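EF0056 (Enterococcus faecalis, PDB 6ORI) is of unknown function but, as an enterococcal surface protein built of immunoglobulin-like domains, probably takes part in adhesion and biofilm formation. Local coordinates at residues N251-Y254 and S255-A258; A291-A295 and F296-K300; G299-V302 and A303-A306; I321-D325 and L326-I330; K387-Q390 and N391-G394. All coordinates share one frame; numbering follows the deposited sequence.

Contact 1 (N251-Y254 and S255-A258); sequences NFSY and STSA
The Y254 ring takes the methyl group of A258 over one of its faces, with CB lying 3.4 Å from Y254 CD1. The same methyl reaches the F252 ring at its edge, near the ring plane, where A258 CB stands 3.9 Å from F252 CZ. One face of F252 also carries the backbone N of Y254, 3.7 Å above the plane and displaced toward the rim. A small residue suits position 258, since its methyl must fit against two aromatic rings. Beyond these segments W263 meets both rings and F332 stacks on Y254, while the phenol OH of Y254 bonds to W263 N.

The polar work falls to S253. Its OG lies opposite its own backbone N (chi1 166°) and beside the carbonyl carbon, which brings it close to the start of the helix. There S253 OG accepts from T256 N at 3.1 Å in a fairly straight bond (162° at the hydrogen). S253 O in turn accepts from S257 N at 2.9 Å, and Y254 O from A258 N at 3.1 Å. T256 OG1 and S257 OG share a further hydrogen bond, and one water links S257 OG to S253 N. A short serine side chain capping an amide of the first turn, which has no carbonyl of a preceding turn to bond to, is the classic N-cap, here opening the short helix 254-257.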
loop_
_atom_site.group_PDB
_atom_site.type_symbol
_atom_site.label_atom_id
_atom_site.label_comp_id
_atom_site.label_asym_id
_atom_site.label_seq_id
_atom_site.Cartn_x
_atom_site.Cartn_y
_atom_site.Cartn_z
ATOM N N ASN A 251 11.993 2.809 -15.788
ATOM C CA ASN A 251 11.123 3.828 -16.362
ATOM C C ASN A 251 10.171 3.223 -17.412
ATOM O O ASN A 251 10.053 3.730 -18.530
ATOM C CB ASN A 251 11.949 4.974 -16.976
ATOM C CG ASN A 251 12.793 4.526 -18.135
ATOM O OD1 ASN A 251 13.244 3.393 -18.192
ATOM N ND2 ASN A 251 12.971 5.414 -19.101
ATOM N N PHE A 252 9.494 2.148 -17.039
ATOM C CA PHE A 252 8.604 1.411 -17.948
ATOM C C PHE A 252 7.677 2.298 -18.762
ATOM O O PHE A 252 7.062 3.230 -18.249
ATOM C CB PHE A 252 7.752 0.446 -17.125
ATOM C CG PHE A 252 6.850 -0.449 -17.940
ATOM C CD1 PHE A 252 7.384 -1.371 -18.816
ATOM C CD2 PHE A 252 5.484 -0.381 -17.793
ATOM C CE1 PHE A 252 6.564 -2.224 -19.535
ATOM C CE2 PHE A 252 4.652 -1.234 -18.504
ATOM C CZ PHE A 252 5.197 -2.143 -19.372
ATOM N N SER A 253 7.609 1.991 -20.053
ATOM C CA SER A 253 6.567 2.480 -20.934
ATOM C C SER A 253 5.722 1.306 -21.426
ATOM O O SER A 253 6.228 0.408 -22.112
ATOM C CB SER A 253 7.182 3.180 -22.133
ATOM O OG SER A 253 6.201 3.376 -23.146
ATOM N N TYR A 254 4.438 1.331 -21.106
ATOM C CA TYR A 254 3.520 0.307 -21.618
ATOM C C TYR A 254 3.430 0.336 -23.128
ATOM O O TYR A 254 3.509 -0.690 -23.780
ATOM C CB TYR A 254 2.132 0.501 -21.023
ATOM C CG TYR A 254 1.096 -0.513 -21.489
ATOM C CD1 TYR A 254 0.941 -1.727 -20.830
ATOM C CD2 TYR A 254 0.259 -0.240 -22.567
ATOM C CE1 TYR A 254 -0.007 -2.660 -21.265
ATOM C CE2 TYR A 254 -0.695 -1.152 -22.995
ATOM C CZ TYR A 254 -0.821 -2.361 -22.336
ATOM O OH TYR A 254 -1.764 -3.302 -22.687
ATOM N N SER A 255 3.267 1.536 -23.669
ATOM C CA SER A 255 3.097 1.720 -25.102
ATOM C C SER A 255 4.267 1.173 -25.896
ATOM O O SER A 255 4.077 0.500 -26.911
ATOM C CB SER A 255 2.912 3.213 -25.386
ATOM O OG SER A 255 1.735 3.678 -24.760
ATOM N N THR A 256 5.480 1.445 -25.442
ATOM C CA THR A 256 6.652 1.009 -26.197
ATOM C C THR A 256 7.077 -0.433 -25.897
ATOM O O THR A 256 7.542 -1.131 -26.787
ATOM C CB THR A 256 7.852 1.927 -26.000
ATOM O OG1 THR A 256 8.330 1.821 -24.662
ATOM C CG2 THR A 256 7.491 3.353 -26.291
ATOM N N SER A 257 6.870 -0.902 -24.670
ATOM C CA SER A 257 7.563 -2.088 -24.197
ATOM C C SER A 257 6.703 -3.252 -23.712
ATOM O O SER A 257 7.205 -4.362 -23.584
ATOM C CB SER A 257 8.509 -1.692 -23.058
ATOM O OG SER A 257 9.417 -0.693 -23.489
ATOM N N ALA A 258 5.424 -3.045 -23.415
ATOM C CA ALA A 258 4.641 -4.145 -22.880
ATOM C C ALA A 258 4.492 -5.272 -23.885
ATOM O O ALA A 258 4.252 -5.027 -25.057
ATOM C CB ALA A 258 3.271 -3.669 -22.446
HETATM O O HOH W 1 9.954 0.670 -21.166
HETATM O O HOH W 2 3.073 -2.479 -26.012
#

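Contact 2 (A291-A295 and F296-K300); sequences AYNVA and FESGK
N293 meets S298 through two side-chain torsions. CG of N293 lies opposite its backbone N (chi1 -180°), which directs the amide forward along the chain. OG of S298 stands opposite its own carbonyl carbon and beside its own N (chi1 -58°), turned back toward the asparagine. S298 OG then donates to N293 OD1 at 2.8 Å, coming from above the amide plane, 53° out of it. S298 has two deposited conformers, and this bond belongs to the one described.

N293 OD1 also accepts from A295 N at 2.9 Å, two residues on, which makes an Asx turn. The two donors reach OD1 from opposite faces of the amide, so in this conformer the oxygen is held from both faces. Asparagine fits the place because its short arm carries a carbonyl to just this distance from its own chain. Serine fits because its hydroxyl supplies a proton without much bulk.

A295 O accepts from S298 N at 3.0 Å, the first bond of the 3-10 turn 296-298, and G299 N follows by donating to F296 O at 3.2 Å. The methyl of A295 lies 4.0 Å from S298 OG. Outside the two segments, F296 packs on H283 and V345 of the five-stranded sheet, and R343 hydrogen-bonds V294 O.

One amide oxygen therefore couples two successive turns just ahead of strand 300-304. Because both of its partners are neutral donors, the link depends on hydrogen-bond geometry and not on charge; in this conformer of S298 the two bonds would restrain rotation of N293.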
loop_
_atom_site.group_PDB
_atom_site.type_symbol
_atom_site.label_atom_id
_atom_site.label_comp_id
_atom_site.label_asym_id
_atom_site.label_seq_id
_atom_site.Cartn_x
_atom_site.Cartn_y
_atom_site.Cartn_z
ATOM N N ALA A 291 4.678 18.635 -6.621
ATOM C CA ALA A 291 3.479 18.709 -5.803
ATOM C C ALA A 291 2.620 17.470 -6.031
ATOM O O ALA A 291 1.475 17.544 -6.483
ATOM C CB ALA A 291 2.708 19.976 -6.065
ATOM N N TYR A 292 3.207 16.327 -5.716
ATOM C CA TYR A 292 2.510 15.049 -5.720
ATOM C C TYR A 292 1.184 15.137 -4.985
ATOM O O TYR A 292 1.136 15.476 -3.807
ATOM C CB TYR A 292 3.409 14.000 -5.057
ATOM C CG TYR A 292 2.883 12.595 -5.131
ATOM C CD1 TYR A 292 3.053 11.823 -6.277
ATOM C CD2 TYR A 292 2.205 12.030 -4.056
ATOM C CE1 TYR A 292 2.560 10.524 -6.343
ATOM C CE2 TYR A 292 1.701 10.747 -4.126
ATOM C CZ TYR A 292 1.893 10.001 -5.268
ATOM O OH TYR A 292 1.390 8.705 -5.332
ATOM N N ASN A 293 0.105 14.789 -5.688
ATOM C CA ASN A 293 -1.251 14.926 -5.170
ATOM C C ASN A 293 -2.105 13.864 -5.825
ATOM O O ASN A 293 -2.290 13.858 -7.080
ATOM C CB ASN A 293 -1.822 16.316 -5.466
ATOM C CG ASN A 293 -3.250 16.507 -4.928
ATOM O OD1 ASN A 293 -4.123 15.686 -5.165
ATOM N ND2 ASN A 293 -3.484 17.615 -4.241
ATOM N N VAL A 294 -2.625 12.968 -4.996
ATOM C CA VAL A 294 -3.499 11.913 -5.465
ATOM C C VAL A 294 -4.834 11.990 -4.717
ATOM O O VAL A 294 -5.498 10.982 -4.490
ATOM C CB VAL A 294 -2.824 10.512 -5.337
ATOM C CG1 VAL A 294 -1.615 10.427 -6.264
ATOM C CG2 VAL A 294 -2.424 10.220 -3.916
ATOM N N ALA A 295 -5.265 13.197 -4.368
ATOM C CA ALA A 295 -6.585 13.374 -3.769
ATOM C C ALA A 295 -7.670 12.850 -4.717
ATOM O O ALA A 295 -7.481 12.782 -5.923
ATOM C CB ALA A 295 -6.835 14.832 -3.479
ATOM N N PHE A 296 -8.814 12.515 -4.157
ATOM C CA PHE A 296 -9.932 12.030 -4.960
ATOM C C PHE A 296 -10.291 13.013 -6.062
ATOM O O PHE A 296 -10.600 12.629 -7.192
ATOM C CB PHE A 296 -11.147 11.795 -4.058
ATOM C CG PHE A 296 -12.269 11.048 -4.733
ATOM C CD1 PHE A 296 -12.313 9.670 -4.699
ATOM C CD2 PHE A 296 -13.278 11.720 -5.379
ATOM C CE1 PHE A 296 -13.336 8.964 -5.297
ATOM C CE2 PHE A 296 -14.320 11.013 -5.994
ATOM C CZ PHE A 296 -14.339 9.644 -5.948
ATOM N N GLU A 297 -10.304 14.304 -5.754
ATOM C CA GLU A 297 -10.738 15.288 -6.746
ATOM C C GLU A 297 -9.856 15.282 -7.989
ATOM O O GLU A 297 -10.299 15.683 -9.061
ATOM C CB GLU A 297 -10.777 16.699 -6.153
ATOM C CG GLU A 297 -9.425 17.242 -5.755
ATOM C CD GLU A 297 -9.488 18.710 -5.456
ATOM O OE1 GLU A 297 -9.563 19.517 -6.409
ATOM O OE2 GLU A 297 -9.486 19.048 -4.264
ATOM N N SER A 298 -8.623 14.806 -7.840
ATOM C CA SER A 298 -7.618 14.886 -8.899
ATOM C C SER A 298 -7.834 13.833 -9.995
ATOM O O SER A 298 -7.354 13.985 -11.120
ATOM C CB SER A 298 -6.217 14.727 -8.302
ATOM O OG SER A 298 -5.959 15.716 -7.313
ATOM N N GLY A 299 -8.543 12.767 -9.667
ATOM C CA GLY A 299 -8.731 11.668 -10.597
ATOM C C GLY A 299 -9.713 12.020 -11.685
ATOM O O GLY A 299 -10.321 13.085 -11.682
ATOM N N LYS A 300 -9.864 11.098 -12.633
ATOM C CA LYS A 300 -10.852 11.207 -13.699
ATOM C C LYS A 300 -11.454 9.824 -13.901
ATOM O O LYS A 300 -10.720 8.836 -13.952
ATOM C CB LYS A 300 -10.173 11.691 -14.985
ATOM C CG LYS A 300 -10.982 11.603 -16.249
ATOM C CD LYS A 300 -10.141 11.031 -17.388
ATOM C CE LYS A 300 -8.943 11.912 -17.718
ATOM N NZ LYS A 300 -7.988 11.219 -18.621
#

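Contact 3 (G299-V302 and A303-A306); sequences GKKV and ADLA
K301 and D304 form a salt bridge on one side of strand 300-304, with NZ donating to OD1 of the aspartate at 2.9 Å. The ammonium comes from above the carboxylate plane, 53° out of it. The bridge leans on a single oxygen, for D304 OD2 is 3.6 Å from K301 NZ. The lysine's CE shares in the approach and lies 3.1 Å from D304 OD1, while the carbonyl oxygen of A303 passes 3.7 Å from the same CE.

The lysine chain runs extended as far as CE and bends only at its last torsion (chi4 -99°), which swings the nitrogen onto the acid. Length and flexibility make lysine apt here, since it has to reach three residues along an extended backbone. The short aspartate holds its charge close to the strand.

Residues three apart on a regular strand would point to opposite sides. What brings these two together is a classic beta bulge at V302 and A303, which both face M282 on the neighbouring strand 277-284. The extra residue shifts the alternation, so that V302 and A303 lie on one side while K301 and D304 share the other. On their side V302 packs on L329 and A303 on I321, a branched residue and a small one among apolar neighbours.

Chemically, the pairing balances two opposite charges at the surface, along an edge strand of its sheet. With D304 exposed, solvent probably screens the attraction and keeps it modest, so the bridge may follow from the bulge more than it enforces it.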
loop_
_atom_site.group_PDB
_atom_site.type_symbol
_atom_site.label_atom_id
_atom_site.label_comp_id
_atom_site.label_asym_id
_atom_site.label_seq_id
_atom_site.Cartn_x
_atom_site.Cartn_y
_atom_site.Cartn_z
ATOM N N GLY A 299 -8.543 12.767 -9.667
ATOM C CA GLY A 299 -8.731 11.668 -10.597
ATOM C C GLY A 299 -9.713 12.020 -11.685
ATOM O O GLY A 299 -10.321 13.085 -11.682
ATOM N N LYS A 300 -9.864 11.098 -12.633
ATOM C CA LYS A 300 -10.852 11.207 -13.699
ATOM C C LYS A 300 -11.454 9.824 -13.901
ATOM O O LYS A 300 -10.720 8.836 -13.952
ATOM C CB LYS A 300 -10.173 11.691 -14.985
ATOM C CG LYS A 300 -10.982 11.603 -16.249
ATOM C CD LYS A 300 -10.141 11.031 -17.388
ATOM C CE LYS A 300 -8.943 11.912 -17.718
ATOM N NZ LYS A 300 -7.988 11.219 -18.621
ATOM N N LYS A 301 -12.773 9.723 -14.024
ATOM C CA LYS A 301 -13.392 8.421 -14.257
ATOM C C LYS A 301 -13.140 7.973 -15.683
ATOM O O LYS A 301 -13.362 8.742 -16.625
ATOM C CB LYS A 301 -14.895 8.453 -13.989
ATOM C CG LYS A 301 -15.554 7.114 -14.220
ATOM C CD LYS A 301 -17.038 7.184 -13.881
ATOM C CE LYS A 301 -17.738 5.896 -14.172
ATOM N NZ LYS A 301 -18.406 6.016 -15.482
ATOM N N VAL A 302 -12.637 6.750 -15.835
ATOM C CA VAL A 302 -12.338 6.209 -17.143
ATOM C C VAL A 302 -13.152 4.977 -17.496
ATOM O O VAL A 302 -13.192 4.609 -18.673
ATOM C CB VAL A 302 -10.842 5.913 -17.305
ATOM C CG1 VAL A 302 -10.048 7.210 -17.287
ATOM C CG2 VAL A 302 -10.333 4.936 -16.252
ATOM N N ALA A 303 -13.800 4.341 -16.535
ATOM C CA ALA A 303 -14.644 3.182 -16.839
ATOM C C ALA A 303 -15.599 2.831 -15.745
ATOM O O ALA A 303 -15.330 3.079 -14.567
ATOM C CB ALA A 303 -13.793 1.964 -17.132
ATOM N N ASP A 304 -16.714 2.237 -16.139
ATOM C CA ASP A 304 -17.586 1.470 -15.260
ATOM C C ASP A 304 -17.067 0.048 -15.250
ATOM O O ASP A 304 -16.818 -0.512 -16.316
ATOM C CB ASP A 304 -19.008 1.463 -15.817
ATOM C CG ASP A 304 -19.647 2.827 -15.807
ATOM O OD1 ASP A 304 -19.652 3.484 -14.738
ATOM O OD2 ASP A 304 -20.151 3.235 -16.875
ATOM N N LEU A 305 -16.914 -0.534 -14.069
ATOM C CA LEU A 305 -16.387 -1.889 -13.888
ATOM C C LEU A 305 -17.430 -2.852 -13.372
ATOM O O LEU A 305 -18.427 -2.443 -12.745
ATOM C CB LEU A 305 -15.241 -1.854 -12.880
ATOM C CG LEU A 305 -14.050 -0.992 -13.287
ATOM C CD1 LEU A 305 -12.996 -1.054 -12.179
ATOM C CD2 LEU A 305 -13.442 -1.395 -14.618
ATOM N N ALA A 306 -17.191 -4.143 -13.585
ATOM C CA ALA A 306 -18.036 -5.196 -13.032
ATOM C C ALA A 306 -17.248 -6.090 -12.098
ATOM O O ALA A 306 -16.010 -6.151 -12.149
ATOM C CB ALA A 306 -18.602 -6.030 -14.158
#

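Contact 4 (I321-D325 and L326-I330); sequences ITDND and LTKLI
D323 forms an Asx turn just ahead of the 3-10 segment 326-328, and its carboxylate also meets K328 from across the bend. In the turn, D323 OD1 accepts from D325 N at 2.8 Å, using the anti lone pair, the one away from the other oxygen. Aspartate suits the place because the short acid can serve backbone and lysine with one atom.

Of the charged contacts, K328 NZ makes a salt bridge to D323 OD1 at 2.9 Å, although as a hydrogen bond it is weak. The two side chains cross at about a right angle, and the lysine bends at chi3 (-112°), which carries its CE past D325 CB at 3.6 Å.

Hydrogen bonds from neutral donors centre on D325. Its OD1 accepts from both T327 N and T327 OG1, the hydroxyl at 2.7 Å, and the two donors arrive on the same face of the carboxylate, from above its plane. Threonine is apt here because it offers amide and hydroxyl side by side. D325 O accepts from K328 N in a nearly straight bond (169° at the hydrogen), and a water spans D323 O and L326 N. D323 N, by contrast, is buried without a partner in the model.

Apolar packing falls to I321 and L329, both of which also touch M282 of strand 277-284. L326 turns from the bend to pack on W263, F332 and Y254. On the L329 side one methyl does the touching: L329 CD1 lies 3.9 Å from I321 CG1 and 4.0 Å from I321 CD1.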
loop_
_atom_site.group_PDB
_atom_site.type_symbol
_atom_site.label_atom_id
_atom_site.label_comp_id
_atom_site.label_asym_id
_atom_site.label_seq_id
_atom_site.Cartn_x
_atom_site.Cartn_y
_atom_site.Cartn_z
ATOM N N ILE A 321 -10.511 -5.586 -16.339
ATOM C CA ILE A 321 -10.809 -4.769 -17.502
ATOM C C ILE A 321 -9.557 -4.633 -18.333
ATOM O O ILE A 321 -8.462 -4.633 -17.817
ATOM C CB ILE A 321 -11.390 -3.399 -17.131
ATOM C CG1 ILE A 321 -11.864 -2.670 -18.404
ATOM C CG2 ILE A 321 -10.379 -2.610 -16.278
ATOM C CD1 ILE A 321 -12.838 -1.567 -18.145
ATOM N N THR A 322 -9.754 -4.583 -19.642
ATOM C CA THR A 322 -8.680 -4.297 -20.570
ATOM C C THR A 322 -9.131 -3.222 -21.560
ATOM O O THR A 322 -10.280 -2.750 -21.527
ATOM C CB THR A 322 -8.215 -5.554 -21.299
ATOM O OG1 THR A 322 -7.009 -5.255 -22.006
ATOM C CG2 THR A 322 -9.234 -6.050 -22.297
ATOM N N ASP A 323 -8.226 -2.879 -22.467
ATOM C CA ASP A 323 -8.502 -1.989 -23.575
ATOM C C ASP A 323 -7.455 -2.272 -24.632
ATOM O O ASP A 323 -6.328 -2.632 -24.318
ATOM C CB ASP A 323 -8.420 -0.513 -23.145
ATOM C CG ASP A 323 -9.091 0.425 -24.153
ATOM O OD1 ASP A 323 -8.440 0.819 -25.134
ATOM O OD2 ASP A 323 -10.306 0.723 -24.015
ATOM N N ASN A 324 -7.803 -2.093 -25.897
ATOM C CA ASN A 324 -6.810 -2.252 -26.948
ATOM C C ASN A 324 -5.717 -1.199 -26.883
ATOM O O ASN A 324 -4.670 -1.388 -27.472
ATOM C CB ASN A 324 -7.474 -2.328 -28.327
ATOM C CG ASN A 324 -8.361 -3.542 -28.462
ATOM O OD1 ASN A 324 -9.592 -3.438 -28.608
ATOM N ND2 ASN A 324 -7.760 -4.694 -28.333
ATOM N N ASP A 325 -5.971 -0.126 -26.144
ATOM C CA ASP A 325 -4.916 0.787 -25.703
ATOM C C ASP A 325 -5.130 1.096 -24.219
ATOM O O ASP A 325 -5.851 2.026 -23.852
ATOM C CB ASP A 325 -4.855 2.077 -26.516
ATOM C CG ASP A 325 -3.746 2.986 -26.055
ATOM O OD1 ASP A 325 -3.003 2.618 -25.118
ATOM O OD2 ASP A 325 -3.607 4.089 -26.639
ATOM N N LEU A 326 -4.462 0.327 -23.373
ATOM C CA LEU A 326 -4.699 0.400 -21.943
ATOM C C LEU A 326 -4.297 1.731 -21.338
ATOM O O LEU A 326 -4.718 2.054 -20.221
ATOM C CB LEU A 326 -3.978 -0.734 -21.229
ATOM C CG LEU A 326 -4.317 -0.995 -19.757
ATOM C CD1 LEU A 326 -5.790 -1.180 -19.526
ATOM C CD2 LEU A 326 -3.540 -2.200 -19.272
ATOM N N THR A 327 -3.515 2.524 -22.067
ATOM C CA THR A 327 -3.164 3.859 -21.572
ATOM C C THR A 327 -4.399 4.778 -21.514
ATOM O O THR A 327 -4.333 5.849 -20.904
ATOM C CB THR A 327 -2.061 4.554 -22.391
ATOM O OG1 THR A 327 -2.549 4.904 -23.697
ATOM C CG2 THR A 327 -0.838 3.678 -22.499
ATOM N N LYS A 328 -5.519 4.382 -22.110
ATOM C CA LYS A 328 -6.765 5.136 -21.974
ATOM C C LYS A 328 -7.332 4.983 -20.551
ATOM O O LYS A 328 -8.097 5.839 -20.082
ATOM C CB LYS A 328 -7.784 4.662 -23.005
ATOM C CG LYS A 328 -7.430 5.053 -24.427
ATOM C CD LYS A 328 -8.557 4.692 -25.388
ATOM C CE LYS A 328 -8.150 3.589 -26.337
ATOM N NZ LYS A 328 -9.318 2.914 -26.976
ATOM N N LEU A 329 -6.988 3.884 -19.881
ATOM C CA LEU A 329 -7.540 3.600 -18.550
ATOM C C LEU A 329 -6.557 3.838 -17.412
ATOM O O LEU A 329 -6.968 4.156 -16.285
ATOM C CB LEU A 329 -8.021 2.167 -18.445
ATOM C CG LEU A 329 -9.021 1.690 -19.484
ATOM C CD1 LEU A 329 -9.503 0.310 -19.161
ATOM C CD2 LEU A 329 -10.207 2.642 -19.599
ATOM N N ILE A 330 -5.272 3.650 -17.687
ATOM C CA ILE A 330 -4.236 3.750 -16.656
ATOM C C ILE A 330 -3.168 4.721 -17.130
ATOM O O ILE A 330 -2.711 4.616 -18.256
ATOM C CB ILE A 330 -3.582 2.379 -16.392
ATOM C CG1 ILE A 330 -4.600 1.379 -15.829
ATOM C CG2 ILE A 330 -2.343 2.501 -15.484
ATOM C CD1 ILE A 330 -4.077 -0.079 -15.731
HETATM O O HOH W 3 -3.525 -2.268 -24.470
#

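Contact 5 (K387-Q390 and N391-G394); sequences KLIQ and NTYG
A type II beta turn from I389 to T392 bends the loop between strands 375-382 and 394-398. I389 O closes it by accepting from T392 N at 3.1 Å. T392 OG1 also donates to I389 O, at 2.8 Å, so backbone and side chain of one threonine grip it together. The hydroxyl stands between its own N and carbonyl carbon (chi1 71°), which points it back across the turn. It is also met by L381 N of strand 375-382, which ties the turn to the sheet.

N391 sits at the third position with positive phi (72°), a left-handed conformation that asparagine tolerates better than most residues. Its ND2 bonds to F211 O, while the neighbouring Q390 sends NE2 to S208 O. The side chains of Q390 and N391 lie alongside and point the same way, their amide planes 31° apart.

Apolar carbons pack around the polar centre. I389 CG2 touches T392 CG2 at 3.8 Å beside the closing bonds, and L388 CD1 lies 3.9 Å from Y393 CB and 3.6 Å from T392 OG1. W380 lies against both L388 and Y393. The backbones of I389 and G394 both bond to strand 375-382, at L381 and S379, so the turn bulges from the returning limb beside that strand. This is a type II turn with asparagine in the left-handed third position, kinking the connection just before strand 394-398.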
loop_
_atom_site.group_PDB
_atom_site.type_symbol
_atom_site.label_atom_id
_atom_site.label_comp_id
_atom_site.label_asym_id
_atom_site.label_seq_id
_atom_site.Cartn_x
_atom_site.Cartn_y
_atom_site.Cartn_z
ATOM N N LYS A 387 -1.803 -14.122 -16.649
ATOM C CA LYS A 387 -0.599 -14.340 -15.865
ATOM C C LYS A 387 -0.165 -13.019 -15.228
ATOM O O LYS A 387 -0.189 -11.952 -15.860
ATOM C CB LYS A 387 0.480 -14.972 -16.732
ATOM C CG LYS A 387 -0.039 -16.269 -17.382
ATOM C CD LYS A 387 1.016 -17.277 -17.705
ATOM C CE LYS A 387 0.374 -18.583 -18.215
ATOM N NZ LYS A 387 -0.556 -19.213 -17.224
ATOM N N LEU A 388 0.187 -13.099 -13.950
ATOM C CA LEU A 388 0.564 -11.946 -13.155
ATOM C C LEU A 388 1.803 -11.253 -13.668
ATOM O O LEU A 388 2.869 -11.880 -13.792
ATOM C CB LEU A 388 0.796 -12.426 -11.726
ATOM C CG LEU A 388 1.337 -11.399 -10.725
ATOM C CD1 LEU A 388 0.410 -10.236 -10.505
ATOM C CD2 LEU A 388 1.681 -12.070 -9.390
ATOM N N ILE A 389 1.718 -9.958 -13.930
ATOM C CA ILE A 389 2.931 -9.201 -14.213
ATOM C C ILE A 389 3.710 -9.108 -12.907
ATOM O O ILE A 389 3.201 -8.648 -11.897
ATOM C CB ILE A 389 2.624 -7.803 -14.768
ATOM C CG1 ILE A 389 1.757 -7.902 -16.022
ATOM C CG2 ILE A 389 3.917 -7.033 -15.054
ATOM C CD1 ILE A 389 2.318 -8.797 -17.132
ATOM N N GLN A 390 4.940 -9.606 -12.915
ATOM C CA GLN A 390 5.667 -9.773 -11.668
ATOM C C GLN A 390 5.808 -8.484 -10.862
ATOM O O GLN A 390 6.081 -7.417 -11.408
ATOM C CB GLN A 390 7.039 -10.365 -11.968
ATOM C CG GLN A 390 7.807 -10.830 -10.746
ATOM C CD GLN A 390 8.926 -11.816 -11.064
ATOM O OE1 GLN A 390 8.889 -12.971 -10.624
ATOM N NE2 GLN A 390 9.897 -11.388 -11.832
ATOM N N ASN A 391 5.541 -8.606 -9.563
ATOM C CA ASN A 391 5.676 -7.526 -8.590
ATOM C C ASN A 391 4.592 -6.461 -8.753
ATOM O O ASN A 391 4.777 -5.338 -8.307
ATOM C CB ASN A 391 7.091 -6.925 -8.577
ATOM C CG ASN A 391 8.086 -7.837 -7.910
ATOM O OD1 ASN A 391 7.760 -8.512 -6.952
ATOM N ND2 ASN A 391 9.297 -7.867 -8.425
ATOM N N THR A 392 3.462 -6.789 -9.386
ATOM C CA THR A 392 2.334 -5.855 -9.471
ATOM C C THR A 392 1.185 -6.233 -8.564
ATOM O O THR A 392 0.218 -5.500 -8.496
ATOM C CB THR A 392 1.793 -5.679 -10.899
ATOM O OG1 THR A 392 1.100 -6.857 -11.363
ATOM C CG2 THR A 392 2.896 -5.273 -11.859
ATOM N N TYR A 393 1.284 -7.359 -7.870
ATOM C CA TYR A 393 0.224 -7.768 -6.965
ATOM C C TYR A 393 0.336 -7.009 -5.649
ATOM O O TYR A 393 1.415 -6.974 -5.023
ATOM C CB TYR A 393 0.255 -9.286 -6.715
ATOM C CG TYR A 393 -0.701 -9.761 -5.659
ATOM C CD1 TYR A 393 -1.990 -10.147 -5.986
ATOM C CD2 TYR A 393 -0.313 -9.798 -4.323
ATOM C CE1 TYR A 393 -2.875 -10.604 -4.979
ATOM C CE2 TYR A 393 -1.169 -10.235 -3.341
ATOM C CZ TYR A 393 -2.441 -10.616 -3.673
ATOM O OH TYR A 393 -3.288 -11.047 -2.656
ATOM N N GLY A 394 -0.765 -6.418 -5.223
ATOM C CA GLY A 394 -0.854 -5.827 -3.910
ATOM C C GLY A 394 -2.083 -6.343 -3.195
ATOM O O GLY A 394 -3.089 -6.707 -3.815
#

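Overall arrangement
From the N terminus, contact 1 begins the short helix in the connection from strand 239-248 to strand 264-269, which lie in different sheets of what is probably one immunoglobulin-like domain. Contact 2 shapes the loop from strand 277-284 to strand 300-304, and contact 3, sharing G299 and K300 with it, continues along that edge strand. Contact 4 turns the chain from strand 318-322 toward strand 340-348, again from one sheet to the other. Contact 5 kinks the connection from strand 375-382 to strand 394-398 shortly before the latter begins. None nests or crosses. In space contact 4 touches contact 3 through I321, K328 and L329, and contact 1 through L326 and T327, which meet Y254 and S255.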